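PDB 1J5X: glucosamine-6-phosphate deaminase, which belongs to the SIS-domain proteins, with an alpha/beta fold in which parallel beta sheets are flanked by helices. Local coordinates for residues D213-L218 against Q316-Q321; F224-E229 against L310-A315; E243-L248 against H252-L257; V264-V269 against E274-L279; V290-V293 against G297-P300. All coordinates share one frame; numbering follows the deposited sequence.

Contact 1. Residues D213-L218 against Q316-Q321; sequences DHFVFL and QILGYQ
In the second parallel sheet of this alpha/beta fold, four strands wide, Phe215 and Phe217 of strand 214-218 meet Leu318 of helix 313-326, which lies on the side of the sheet to which both phenylalanines point. The contact is apolar and fully buried. Phe215 CA and Leu318 CA, the nearest pair, are separated by 9.6 Å. Leu318 has CG anti to its backbone N, which sends CD2 out from the helix and over one face of the Phe215 ring. The phenylalanines are two apart on the strand and share one side of it, but their rings are rotated differently about CB-CG, with chi2 at -13° in Phe215 and -82° in Phe217. The same methyl, CD2, meets the face of the first ring and the edge of the second. Helix 222-238 packs on both phenylalanines as well, through Cys234 for Phe215 and Ser227, Ser230 and Ala231 for Phe217. At Phe217 the CD2 methyl of Leu318 sits near the ring plane, 3.9 Å from CZ. Over Phe215 it makes a CH-pi contact, Leu318 CD2 lying 4.0 Å from the ring centroid and 22° off the normal, shifted toward the CD2-CE2 side.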
# COMPACT_ATOMS: atom_id res chain seq x y z
N ASP A 213 11.49 -11.95 15.00
CA ASP A 213 12.34 -11.53 13.91
C ASP A 213 11.89 -12.06 12.55
O ASP A 213 12.69 -12.09 11.61
CB ASP A 213 13.79 -11.96 14.14
CG ASP A 213 14.47 -11.11 15.15
OD1 ASP A 213 14.71 -9.91 14.91
OD2 ASP A 213 14.77 -11.66 16.23
N HIS A 214 10.64 -12.50 12.47
CA HIS A 214 10.08 -13.03 11.21
C HIS A 214 8.65 -12.47 11.16
O HIS A 214 7.80 -12.92 11.96
CB HIS A 214 9.97 -14.53 11.28
CG HIS A 214 9.36 -15.13 10.06
ND1 HIS A 214 8.78 -16.38 10.07
CD2 HIS A 214 9.21 -14.66 8.80
CE1 HIS A 214 8.30 -16.66 8.87
NE2 HIS A 214 8.55 -15.63 8.08
N PHE A 215 8.42 -11.53 10.24
CA PHE A 215 7.08 -10.92 10.11
C PHE A 215 6.37 -11.48 8.86
O PHE A 215 6.97 -11.50 7.76
CB PHE A 215 7.20 -9.42 9.95
CG PHE A 215 7.81 -8.70 11.13
CD1 PHE A 215 7.98 -9.34 12.36
CD2 PHE A 215 8.19 -7.39 11.00
CE1 PHE A 215 8.53 -8.64 13.44
CE2 PHE A 215 8.74 -6.66 12.07
CZ PHE A 215 8.92 -7.30 13.29
N VAL A 216 5.09 -11.82 9.02
CA VAL A 216 4.28 -12.38 7.92
C VAL A 216 3.02 -11.51 7.84
O VAL A 216 2.41 -11.24 8.90
CB VAL A 216 3.91 -13.83 8.27
CG1 VAL A 216 2.93 -14.43 7.25
CG2 VAL A 216 5.21 -14.69 8.36
N PHE A 217 2.68 -11.03 6.64
CA PHE A 217 1.50 -10.18 6.43
C PHE A 217 0.52 -10.92 5.52
O PHE A 217 0.85 -11.29 4.39
CB PHE A 217 2.00 -8.86 5.85
CG PHE A 217 2.89 -8.13 6.82
CD1 PHE A 217 2.31 -7.37 7.82
CD2 PHE A 217 4.30 -8.24 6.76
CE1 PHE A 217 3.09 -6.69 8.78
CE2 PHE A 217 5.11 -7.58 7.72
CZ PHE A 217 4.50 -6.79 8.72
N LEU A 218 -0.70 -11.17 6.03
CA LEU A 218 -1.67 -11.96 5.28
C LEU A 218 -2.90 -11.15 4.93
O LEU A 218 -3.39 -10.43 5.78
CB LEU A 218 -2.10 -13.17 6.13
CG LEU A 218 -1.04 -14.17 6.63
CD1 LEU A 218 -1.77 -15.41 7.28
CD2 LEU A 218 -0.22 -14.68 5.38
N GLN A 316 3.39 0.05 9.31
CA GLN A 316 4.36 1.17 9.36
C GLN A 316 4.77 1.40 10.83
O GLN A 316 5.90 1.72 11.12
CB GLN A 316 3.72 2.46 8.90
CG GLN A 316 3.31 2.52 7.43
CD GLN A 316 2.48 3.77 7.15
OE1 GLN A 316 2.74 4.80 7.69
NE2 GLN A 316 1.47 3.66 6.28
N ILE A 317 3.80 1.28 11.75
CA ILE A 317 4.08 1.44 13.18
C ILE A 317 4.92 0.26 13.68
O ILE A 317 5.84 0.45 14.49
CB ILE A 317 2.72 1.59 14.00
CG1 ILE A 317 2.08 2.92 13.65
CG2 ILE A 317 2.96 1.42 15.52
CD1 ILE A 317 0.63 3.10 14.26
N LEU A 318 4.64 -0.94 13.20
CA LEU A 318 5.43 -2.10 13.58
C LEU A 318 6.86 -1.85 13.10
O LEU A 318 7.82 -2.03 13.86
CB LEU A 318 4.89 -3.37 12.91
CG LEU A 318 5.74 -4.63 13.16
CD1 LEU A 318 5.78 -5.03 14.69
CD2 LEU A 318 5.12 -5.75 12.39
N GLY A 319 6.99 -1.39 11.86
CA GLY A 319 8.33 -1.20 11.32
C GLY A 319 9.10 -0.20 12.18
O GLY A 319 10.30 -0.42 12.53
N TYR A 320 8.44 0.91 12.49
CA TYR A 320 9.08 1.97 13.28
C TYR A 320 9.49 1.45 14.66
O TYR A 320 10.65 1.54 15.08
CB TYR A 320 8.15 3.15 13.42
CG TYR A 320 8.83 4.28 14.17
CD1 TYR A 320 8.80 4.33 15.56
CD2 TYR A 320 9.55 5.25 13.48
CE1 TYR A 320 9.49 5.33 16.25
CE2 TYR A 320 10.25 6.24 14.16
CZ TYR A 320 10.22 6.28 15.53
OH TYR A 320 10.97 7.27 16.19
N GLN A 321 8.54 0.89 15.37
CA GLN A 321 8.84 0.39 16.70
C GLN A 321 9.90 -0.69 16.68
O GLN A 321 10.75 -0.76 17.59
CB GLN A 321 7.54 -0.12 17.39
CG GLN A 321 6.53 1.04 17.66
CD GLN A 321 5.38 0.63 18.59
OE1 GLN A 321 5.55 -0.50 19.27
NE2 GLN A 321 4.34 1.31 18.66

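Contact 2. Residues F224-E229 against L310-A315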
# COMPACT_ATOMS: atom_id res chain seq x y z
N PHE A 224 -4.12 -8.07 0.12
CA PHE A 224 -2.84 -8.72 -0.20
C PHE A 224 -1.90 -7.58 -0.62
O PHE A 224 -0.74 -7.56 -0.22
CB PHE A 224 -2.95 -9.68 -1.40
CG PHE A 224 -1.62 -10.21 -1.84
CD1 PHE A 224 -0.83 -10.94 -0.97
CD2 PHE A 224 -1.13 -9.86 -3.10
CE1 PHE A 224 0.46 -11.32 -1.32
CE2 PHE A 224 0.18 -10.25 -3.48
CZ PHE A 224 0.97 -10.97 -2.58
N GLY A 225 -2.39 -6.65 -1.45
CA GLY A 225 -1.55 -5.50 -1.83
C GLY A 225 -1.12 -4.74 -0.56
O GLY A 225 0.03 -4.29 -0.42
N VAL A 226 -2.07 -4.59 0.39
CA VAL A 226 -1.75 -3.89 1.66
C VAL A 226 -0.67 -4.70 2.37
O VAL A 226 0.23 -4.12 3.00
CB VAL A 226 -3.00 -3.84 2.59
CG1 VAL A 226 -2.60 -3.43 4.01
CG2 VAL A 226 -4.03 -2.82 2.03
N SER A 227 -0.78 -6.03 2.28
CA SER A 227 0.19 -6.95 2.93
C SER A 227 1.57 -6.85 2.28
O SER A 227 2.59 -6.79 2.98
CB SER A 227 -0.38 -8.37 2.92
OG SER A 227 -1.52 -8.44 3.83
N LEU A 228 1.61 -6.74 0.95
CA LEU A 228 2.92 -6.62 0.29
C LEU A 228 3.60 -5.34 0.72
O LEU A 228 4.83 -5.33 1.01
CB LEU A 228 2.80 -6.56 -1.23
CG LEU A 228 3.15 -7.79 -2.03
CD1 LEU A 228 3.22 -7.26 -3.50
CD2 LEU A 228 4.51 -8.51 -1.61
N GLU A 229 2.82 -4.25 0.75
CA GLU A 229 3.34 -2.97 1.16
C GLU A 229 3.76 -3.07 2.66
O GLU A 229 4.85 -2.58 3.04
CB GLU A 229 2.27 -1.86 0.99
CG GLU A 229 2.66 -0.45 1.53
CD GLU A 229 3.90 0.19 0.87
OE1 GLU A 229 4.51 -0.45 -0.02
OE2 GLU A 229 4.23 1.33 1.25
N LEU A 310 -6.16 2.74 4.92
CA LEU A 310 -5.66 2.87 6.28
C LEU A 310 -4.87 1.62 6.71
O LEU A 310 -4.17 1.65 7.72
CB LEU A 310 -6.81 2.97 7.26
CG LEU A 310 -7.74 4.19 7.23
CD1 LEU A 310 -8.91 3.95 8.24
CD2 LEU A 310 -6.93 5.43 7.68
N ARG A 311 -5.04 0.50 6.01
CA ARG A 311 -4.49 -0.73 6.55
C ARG A 311 -3.00 -1.01 6.55
O ARG A 311 -2.61 -2.06 7.05
CB ARG A 311 -5.26 -1.95 6.03
CG ARG A 311 -6.71 -2.09 6.72
CD ARG A 311 -7.56 -3.08 5.91
NE ARG A 311 -8.83 -3.45 6.59
CZ ARG A 311 -8.96 -4.54 7.34
NH1 ARG A 311 -7.92 -5.37 7.53
NH2 ARG A 311 -10.18 -4.82 7.89
N THR A 312 -2.22 -0.13 5.96
CA THR A 312 -0.75 -0.32 6.07
C THR A 312 -0.23 0.43 7.33
O THR A 312 0.91 0.28 7.73
CB THR A 312 0.07 0.14 4.83
OG1 THR A 312 -0.04 1.54 4.62
CG2 THR A 312 -0.42 -0.61 3.57
N VAL A 313 -1.08 1.22 7.96
CA VAL A 313 -0.64 1.96 9.15
C VAL A 313 -0.10 1.04 10.26
O VAL A 313 0.97 1.30 10.83
CB VAL A 313 -1.80 2.84 9.68
CG1 VAL A 313 -1.45 3.44 11.06
CG2 VAL A 313 -2.08 3.96 8.72
N PRO A 314 -0.80 -0.03 10.60
CA PRO A 314 -0.27 -0.90 11.64
C PRO A 314 1.17 -1.39 11.30
O PRO A 314 2.04 -1.41 12.14
CB PRO A 314 -1.25 -2.05 11.66
CG PRO A 314 -2.58 -1.35 11.34
CD PRO A 314 -2.18 -0.45 10.19
N ALA A 315 1.38 -1.81 10.04
CA ALA A 315 2.72 -2.30 9.67
C ALA A 315 3.77 -1.18 9.65
O ALA A 315 4.94 -1.44 9.97
CB ALA A 315 2.65 -3.03 8.25
O HOH W 1 2.54 2.47 3.41
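Val226 on helix 222-238 and Thr312, within the type I turn from Leu310 to Val313, bring their CA atoms to 5.8 Å, close enough that backbone as well as side chains takes part. The turn is closed by Val313 N bonding to Leu310 O, and the chain then runs on into helix 313-326.

Val226 is the wedge. Its CG1, anti to the backbone N, presses into the turn and comes to 3.3 Å from Arg311 O, a tight approach for a methyl. The same CG1 lies 3.7 Å from Arg311 CB and 3.6 Å from Thr312 CG2, so one valine branch is seated across two successive residues. Thr312 CG2 also meets Glu229, one turn further along helix 222-238, whose CG is 3.7 Å away; the methyl thus rests between side chains one helical turn apart. The polar ends pass by a different route. Glu229 bends at chi2 (61°), and a water bridges the two residues, donating to Glu229 OE2 (3.0 Å) and hydrogen-bonded to Thr312 OG1 (3.0 Å). Glu229 OE2 also forms a salt bridge with Lys233, and OE1 accepts a hydrogen bond from Asn65; Thr312 OG1 also bonds Gln316 NE2. Beyond CB, the extended chain of Arg311 carries the guanidinium off to Ser307, Gln267 and the carbonyls of Val293 and Ser302.

Helix 162-179 borders this join through Phe164, which touches both Glu229 and Thr312; helix 62-78 packs on Phe224 and Leu228, and helix 184-205 covers Leu310 and Pro314.

Contact 3. Residues E243-L248 against H252-L257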
# COMPACT_ATOMS: atom_id res chain seq x y z
N GLU A 243 7.44 -11.05 4.84
CA GLU A 243 6.86 -11.59 3.63
C GLU A 243 5.34 -11.49 3.67
O GLU A 243 4.74 -11.43 4.74
CB GLU A 243 7.25 -13.05 3.43
CG GLU A 243 6.95 -13.94 4.62
CD GLU A 243 7.53 -15.37 4.50
OE1 GLU A 243 7.90 -15.87 3.39
OE2 GLU A 243 7.58 -16.06 5.54
N ALA A 244 4.75 -11.50 2.47
CA ALA A 244 3.30 -11.40 2.38
C ALA A 244 2.68 -12.53 1.55
O ALA A 244 3.28 -12.98 0.60
CB ALA A 244 2.96 -10.08 1.80
N TYR A 245 1.45 -12.97 1.90
CA TYR A 245 0.76 -13.99 1.14
C TYR A 245 -0.74 -13.69 1.19
O TYR A 245 -1.21 -13.00 2.12
CB TYR A 245 0.93 -15.39 1.79
CG TYR A 245 2.33 -15.91 1.74
CD1 TYR A 245 2.82 -16.54 0.59
CD2 TYR A 245 3.19 -15.71 2.81
CE1 TYR A 245 4.19 -16.99 0.52
CE2 TYR A 245 4.55 -16.14 2.76
CZ TYR A 245 5.03 -16.79 1.61
OH TYR A 245 6.28 -17.31 1.57
N SER A 246 -1.46 -14.26 0.22
CA SER A 246 -2.93 -14.19 0.24
C SER A 246 -3.25 -15.10 1.47
O SER A 246 -2.63 -16.17 1.65
CB SER A 246 -3.53 -14.80 -1.04
OG SER A 246 -4.95 -14.75 -0.95
N THR A 247 -4.23 -14.70 2.27
CA THR A 247 -4.44 -15.36 3.57
C THR A 247 -4.35 -16.86 3.71
O THR A 247 -3.54 -17.36 4.56
CB THR A 247 -5.74 -14.81 4.18
OG1 THR A 247 -5.68 -13.37 4.18
CG2 THR A 247 -5.90 -15.26 5.64
N LEU A 248 -5.19 -17.57 2.99
CA LEU A 248 -5.23 -19.03 3.09
C LEU A 248 -4.05 -19.68 2.38
O LEU A 248 -3.82 -20.89 2.57
CB LEU A 248 -6.56 -19.55 2.51
CG LEU A 248 -7.76 -18.96 3.23
CD1 LEU A 248 -9.02 -19.47 2.64
CD2 LEU A 248 -7.65 -19.27 4.74
N HIS A 252 -0.15 -23.45 2.51
CA HIS A 252 0.35 -24.29 1.46
C HIS A 252 1.81 -24.23 1.27
O HIS A 252 2.33 -23.96 0.17
CB HIS A 252 -0.42 -23.99 0.15
CG HIS A 252 -1.89 -24.09 0.28
ND1 HIS A 252 -2.60 -25.20 -0.13
CD2 HIS A 252 -2.80 -23.22 0.78
CE1 HIS A 252 -3.89 -25.00 0.11
NE2 HIS A 252 -4.03 -23.81 0.66
N GLY A 253 2.51 -24.41 2.37
CA GLY A 253 3.96 -24.38 2.32
C GLY A 253 4.68 -23.39 3.16
O GLY A 253 5.55 -23.78 3.98
N PRO A 254 4.35 -22.10 3.02
CA PRO A 254 4.99 -21.03 3.77
C PRO A 254 5.02 -21.23 5.28
O PRO A 254 6.00 -20.83 5.90
CB PRO A 254 4.19 -19.79 3.38
CG PRO A 254 3.75 -20.12 1.95
CD PRO A 254 3.29 -21.54 2.14
N LYS A 255 4.00 -21.88 5.84
CA LYS A 255 3.96 -21.97 7.32
C LYS A 255 5.03 -22.94 7.86
O LYS A 255 5.23 -23.08 9.08
CB LYS A 255 2.60 -22.37 7.79
CG LYS A 255 2.14 -23.70 7.27
CD LYS A 255 1.00 -24.26 8.12
CE LYS A 255 0.57 -25.59 7.58
NZ LYS A 255 -0.52 -26.30 8.35
N ALA A 256 5.73 -23.60 6.96
CA ALA A 256 6.81 -24.48 7.42
C ALA A 256 7.81 -23.66 8.25
O ALA A 256 8.48 -24.22 9.16
CB ALA A 256 7.55 -25.14 6.19
N LEU A 257 7.95 -22.37 7.97
CA LEU A 257 8.91 -21.54 8.70
C LEU A 257 8.45 -21.09 10.06
O LEU A 257 9.24 -20.49 10.82
CB LEU A 257 9.22 -20.27 7.96
CG LEU A 257 10.01 -20.36 6.69
CD1 LEU A 257 10.23 -18.98 6.18
CD2 LEU A 257 11.33 -21.06 6.96
O HOH W 2 6.62 -18.28 6.54
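Pro254 lies on the ring of Tyr245, and these two residues lose the most surface to each other's segments. The tyrosine ends strand 241-245, an outermost strand of its sheet, and the proline begins the short 3-10 segment 254-257 in the loop that leads on to strand 262-267. Pro254 CG sits over one ring face, 3.8 Å from the centroid and 25° off the normal, in a CH-pi contact displaced toward the rim; its nearest ring atom is Tyr245 CE1 at 3.5 Å. Pro254 CB covers the neighbouring part of the ring, 3.6 Å from Tyr245 CZ.

The hydroxyl beyond that ring reaches back along its own strand. Tyr245 OH donates to Glu243 OE1 over 2.8 Å, arriving from above the carboxylate plane, 53° out of it. The other oxygen, Glu243 OE2, accepts a hydrogen bond from a water 2.6 Å away, and the water donates its second proton to Pro254 O at 2.7 Å. His214 NE2 is a further partner of Glu243 OE2.

Leu248 takes part through its carbonyl: Leu248 O lies in the plane of the His252 imidazole, at its edge, 3.1 Å from CD2, a carbon-to-oxygen approach with NE2 badly angled for a hydrogen bond.

Pro254 is thus held both by its ring and, through the water, by its carbonyl. With the tyrosine hydroxyl, the water and His214 on its oxygens, the Glu243 carboxylate is probably charged.

Contact 4. Residues V264-V269 against E274-L279; sequences VFMQKV and EQEKRL
Glu276, on helix 273-285, reaches down to the end of strand 262-267 within a beta-alpha-beta unit and does most of the work against Met266, Lys268 and Val269. Its CB rests 3.7 Å from the selenium of Met266, a selenomethionine in this model, and CG passes the same atom at 3.9 Å. Because the chain is extended beyond CG, CD arrives at the backbone just past the strand, 3.6 Å from Lys268 CA. There the carboxylate splits its duties. OE1 takes a 2.8 Å salt bridge from Lys268 NZ, which meets it on the anti side, 17° out of the carboxylate plane; the lysine folds at chi3 and chi4 to bring the ammonium round. A water donates to OE1 as well, and also to Val269 O. Glu276 OE2 accepts Val269 N at 2.9 Å on the syn side, 20° out of the carboxylate plane, with an N-H...O angle of 157°.

Lys268 NZ and Lys277 NZ come within 3.7 Å, but both have acidic partners: Lys268 also pairs with Glu292 and Asp273, while Lys277 bonds Gly296 O and Glu292. With a lysine, an amide and a water on its two oxygens, Glu276 is probably ionised, and it ties the helix to the backbone where the strand gives out.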
# COMPACT_ATOMS: atom_id res chain seq x y z
N VAL A 264 2.54 -12.59 12.93
CA VAL A 264 1.65 -12.54 11.78
C VAL A 264 0.65 -11.38 11.92
O VAL A 264 0.04 -11.24 12.97
CB VAL A 264 0.85 -13.86 11.67
CG1 VAL A 264 -0.09 -13.83 10.41
CG2 VAL A 264 1.80 -15.05 11.62
N PHE A 265 0.48 -10.54 10.88
CA PHE A 265 -0.53 -9.48 10.92
C PHE A 265 -1.48 -9.94 9.84
O PHE A 265 -1.11 -10.07 8.67
CB PHE A 265 0.02 -8.14 10.52
CG PHE A 265 0.49 -7.30 11.68
CD1 PHE A 265 1.08 -7.90 12.80
CD2 PHE A 265 0.44 -5.92 11.61
CE1 PHE A 265 1.61 -7.09 13.85
CE2 PHE A 265 0.99 -5.11 12.68
CZ PHE A 265 1.56 -5.74 13.78
N MSE A 266 -2.71 -10.23 10.25
CA MSE A 266 -3.71 -10.75 9.37
C MSE A 266 -4.78 -9.68 9.12
O MSE A 266 -5.40 -9.16 10.08
CB MSE A 266 -4.33 -11.98 10.03
CG MSE A 266 -5.36 -12.67 9.13
SE MSE A 266 -6.09 -14.30 9.98
CE MSE A 266 -4.62 -14.75 11.11
N GLN A 267 -5.02 -9.37 7.84
CA GLN A 267 -6.05 -8.36 7.46
C GLN A 267 -7.39 -9.08 7.34
O GLN A 267 -7.61 -9.85 6.39
CB GLN A 267 -5.73 -7.77 6.12
CG GLN A 267 -4.34 -7.07 6.05
CD GLN A 267 -4.22 -5.81 6.90
OE1 GLN A 267 -5.20 -5.12 7.18
NE2 GLN A 267 -2.97 -5.46 7.28
N LYS A 268 -8.29 -8.85 8.30
CA LYS A 268 -9.60 -9.53 8.24
C LYS A 268 -10.49 -9.01 7.10
O LYS A 268 -10.50 -7.84 6.84
CB LYS A 268 -10.37 -9.30 9.54
CG LYS A 268 -9.65 -9.85 10.80
CD LYS A 268 -10.56 -9.73 12.11
CE LYS A 268 -11.71 -10.74 12.02
NZ LYS A 268 -11.23 -12.17 12.06
N VAL A 269 -11.31 -9.86 6.46
CA VAL A 269 -12.18 -9.37 5.38
C VAL A 269 -13.63 -9.83 5.70
O VAL A 269 -13.83 -10.83 6.43
CB VAL A 269 -11.80 -9.93 3.93
CG1 VAL A 269 -10.35 -9.64 3.58
CG2 VAL A 269 -12.04 -11.33 3.84
N GLU A 274 -14.69 -16.88 10.61
CA GLU A 274 -14.49 -18.29 10.95
C GLU A 274 -13.18 -18.87 10.41
O GLU A 274 -12.42 -19.55 11.15
CB GLU A 274 -15.63 -19.14 10.44
CG GLU A 274 -15.51 -20.56 10.92
CD GLU A 274 -16.39 -21.51 10.11
OE1 GLU A 274 -15.84 -22.29 9.29
OE2 GLU A 274 -17.63 -21.45 10.27
N GLN A 275 -12.93 -18.63 9.13
CA GLN A 275 -11.70 -19.13 8.54
C GLN A 275 -10.48 -18.45 9.16
O GLN A 275 -9.46 -19.10 9.34
CB GLN A 275 -11.72 -18.92 7.00
CG GLN A 275 -12.81 -19.66 6.23
CD GLN A 275 -14.27 -19.26 6.58
OE1 GLN A 275 -14.59 -18.08 6.82
NE2 GLN A 275 -15.17 -20.27 6.58
N GLU A 276 -10.58 -17.15 9.46
CA GLU A 276 -9.49 -16.39 10.01
C GLU A 276 -9.17 -16.84 11.42
O GLU A 276 -8.01 -16.99 11.78
CB GLU A 276 -9.78 -14.87 9.98
CG GLU A 276 -9.71 -14.27 8.56
CD GLU A 276 -10.56 -13.02 8.34
OE1 GLU A 276 -11.22 -12.53 9.30
OE2 GLU A 276 -10.61 -12.55 7.17
N LYS A 277 -10.21 -17.08 12.21
CA LYS A 277 -9.93 -17.50 13.57
C LYS A 277 -9.31 -18.91 13.57
O LYS A 277 -8.42 -19.19 14.39
CB LYS A 277 -11.23 -17.42 14.39
CG LYS A 277 -11.63 -15.94 14.66
CD LYS A 277 -10.53 -15.28 15.52
CE LYS A 277 -11.00 -14.11 16.37
NZ LYS A 277 -11.06 -12.84 15.66
N ARG A 278 -9.77 -19.77 12.67
CA ARG A 278 -9.24 -21.13 12.59
C ARG A 278 -7.75 -21.06 12.23
O ARG A 278 -6.93 -21.75 12.82
CB ARG A 278 -9.96 -21.96 11.56
CG ARG A 278 -11.35 -22.36 11.90
CD ARG A 278 -11.87 -23.31 10.83
NE ARG A 278 -13.25 -23.72 11.06
CZ ARG A 278 -13.88 -24.69 10.39
NH1 ARG A 278 -13.24 -25.35 9.42
NH2 ARG A 278 -15.14 -25.02 10.69
N LEU A 279 -7.40 -20.20 11.26
CA LEU A 279 -5.99 -20.09 10.85
C LEU A 279 -5.13 -19.50 12.01
O LEU A 279 -4.01 -19.93 12.25
CB LEU A 279 -5.89 -19.18 9.60
CG LEU A 279 -4.48 -18.93 9.07
CD1 LEU A 279 -3.77 -20.29 8.81
CD2 LEU A 279 -4.59 -18.05 7.77
O HOH W 3 -13.58 -11.27 9.08

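Contact 5. Residues V290-V293 against G297-P300; sequences VLEV and GDIP
Past the end of strand 289-293, an outermost strand of the four-stranded parallel sheet, the chain doubles back so that Gly297, Asp298 and Ile299 lie beside Glu292 and Val293, with one beta bridge between Val293 and Ile299. Gly297 comes first, its CA packed 3.8 Å from Glu292 CB. Asp298 follows and turns its carboxylate back onto the strand: OD1 accepts Glu292 N at 2.7 Å, the N-H...O angle being 179°, on the anti side and somewhat out of the carboxylate plane. With CG beside its own backbone N (chi1 -56°), the carboxylate and the amide of Asp298 both face Glu292, the amide making a weak bond to Glu292 O. Glu292 is thus held at both its amide and its carbonyl. Its own carboxylate comes near that of Asp298, OE1 to OD1 4.4 Å, and Arg280 forms salt bridges to both of these oxygens, while Lys268 holds Glu292 OE2.

Ile299 supplies the stronger backbone bond, its N lying 3.1 Å from Glu292 O with a C=O...N angle of 165°. Its side chain turns toward Leu291, where helix 184-205 covers both residues through Val203. The meeting is methyl to methyl, Ile299 CD1 and Leu291 CD2 standing 3.9 Å apart.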
# COMPACT_ATOMS: atom_id res chain seq x y z
N VAL A 290 -0.05 -13.93 16.69
CA VAL A 290 -0.93 -13.44 15.61
C VAL A 290 -1.72 -12.26 16.05
O VAL A 290 -2.27 -12.24 17.18
CB VAL A 290 -1.90 -14.51 15.19
CG1 VAL A 290 -2.81 -13.96 14.04
CG2 VAL A 290 -1.13 -15.79 14.80
N LEU A 291 -1.74 -11.25 15.18
CA LEU A 291 -2.47 -10.01 15.41
C LEU A 291 -3.47 -9.82 14.25
O LEU A 291 -3.09 -9.92 13.06
CB LEU A 291 -1.50 -8.86 15.48
CG LEU A 291 -2.03 -7.51 15.93
CD1 LEU A 291 -0.93 -6.74 16.71
CD2 LEU A 291 -2.45 -6.73 14.68
N GLU A 292 -4.74 -9.60 14.58
CA GLU A 292 -5.71 -9.35 13.52
C GLU A 292 -6.05 -7.89 13.38
O GLU A 292 -6.32 -7.19 14.38
CB GLU A 292 -7.02 -10.12 13.77
CG GLU A 292 -6.93 -11.61 13.58
CD GLU A 292 -8.17 -12.31 14.17
OE1 GLU A 292 -8.16 -12.63 15.38
OE2 GLU A 292 -9.13 -12.55 13.42
N VAL A 293 -6.08 -7.41 12.14
CA VAL A 293 -6.44 -6.03 11.87
C VAL A 293 -7.83 -6.08 11.26
O VAL A 293 -8.00 -6.70 10.21
CB VAL A 293 -5.50 -5.39 10.80
CG1 VAL A 293 -5.99 -3.98 10.40
CG2 VAL A 293 -4.05 -5.37 11.38
N GLY A 297 -11.13 -8.14 15.54
CA GLY A 297 -9.74 -8.46 15.76
C GLY A 297 -9.10 -7.56 16.79
O GLY A 297 -9.79 -6.83 17.51
N ASP A 298 -7.77 -7.58 16.85
CA ASP A 298 -6.99 -6.80 17.79
C ASP A 298 -6.98 -5.30 17.56
O ASP A 298 -6.84 -4.52 18.50
CB ASP A 298 -5.55 -7.33 17.81
CG ASP A 298 -5.49 -8.80 18.13
OD1 ASP A 298 -5.54 -9.65 17.20
OD2 ASP A 298 -5.43 -9.09 19.35
N ILE A 299 -7.04 -4.89 16.29
CA ILE A 299 -7.07 -3.48 15.94
C ILE A 299 -8.30 -3.33 15.02
O ILE A 299 -8.27 -3.60 13.81
CB ILE A 299 -5.80 -3.06 15.14
CG1 ILE A 299 -4.52 -3.27 15.98
CG2 ILE A 299 -5.87 -1.59 14.79
CD1 ILE A 299 -3.21 -2.91 15.10
N PRO A 300 -9.43 -2.86 15.59
CA PRO A 300 -10.65 -2.70 14.82
C PRO A 300 -10.59 -1.65 13.76
O PRO A 300 -10.04 -0.59 13.97
CB PRO A 300 -11.70 -2.31 15.89
CG PRO A 300 -11.01 -2.62 17.20
CD PRO A 300 -9.57 -2.26 16.91

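How the contacts relate
Contacts 1, 3, 4 and 5 are all built on the four-stranded parallel sheet, which runs 241-245, 214-218, 262-267, 289-293. Contact 2 joins helix 222-238 to the turn that leads into helix 313-326, and shares that helix with contact 1, their centres about 10 Å apart. Along the chain, contacts 3, 4 and 5 follow in series, all nested inside the loop closed by contact 2, itself inside that of contact 1. Contacts 4 and 5, centred about 9 Å apart, meet where strands 262-267 and 289-293 pair; Arg311 links contact 2 to both. Contacts 3, 4 and 5 thus join parts close in the chain, while the late helix 313-326 returns to pack on the sheet.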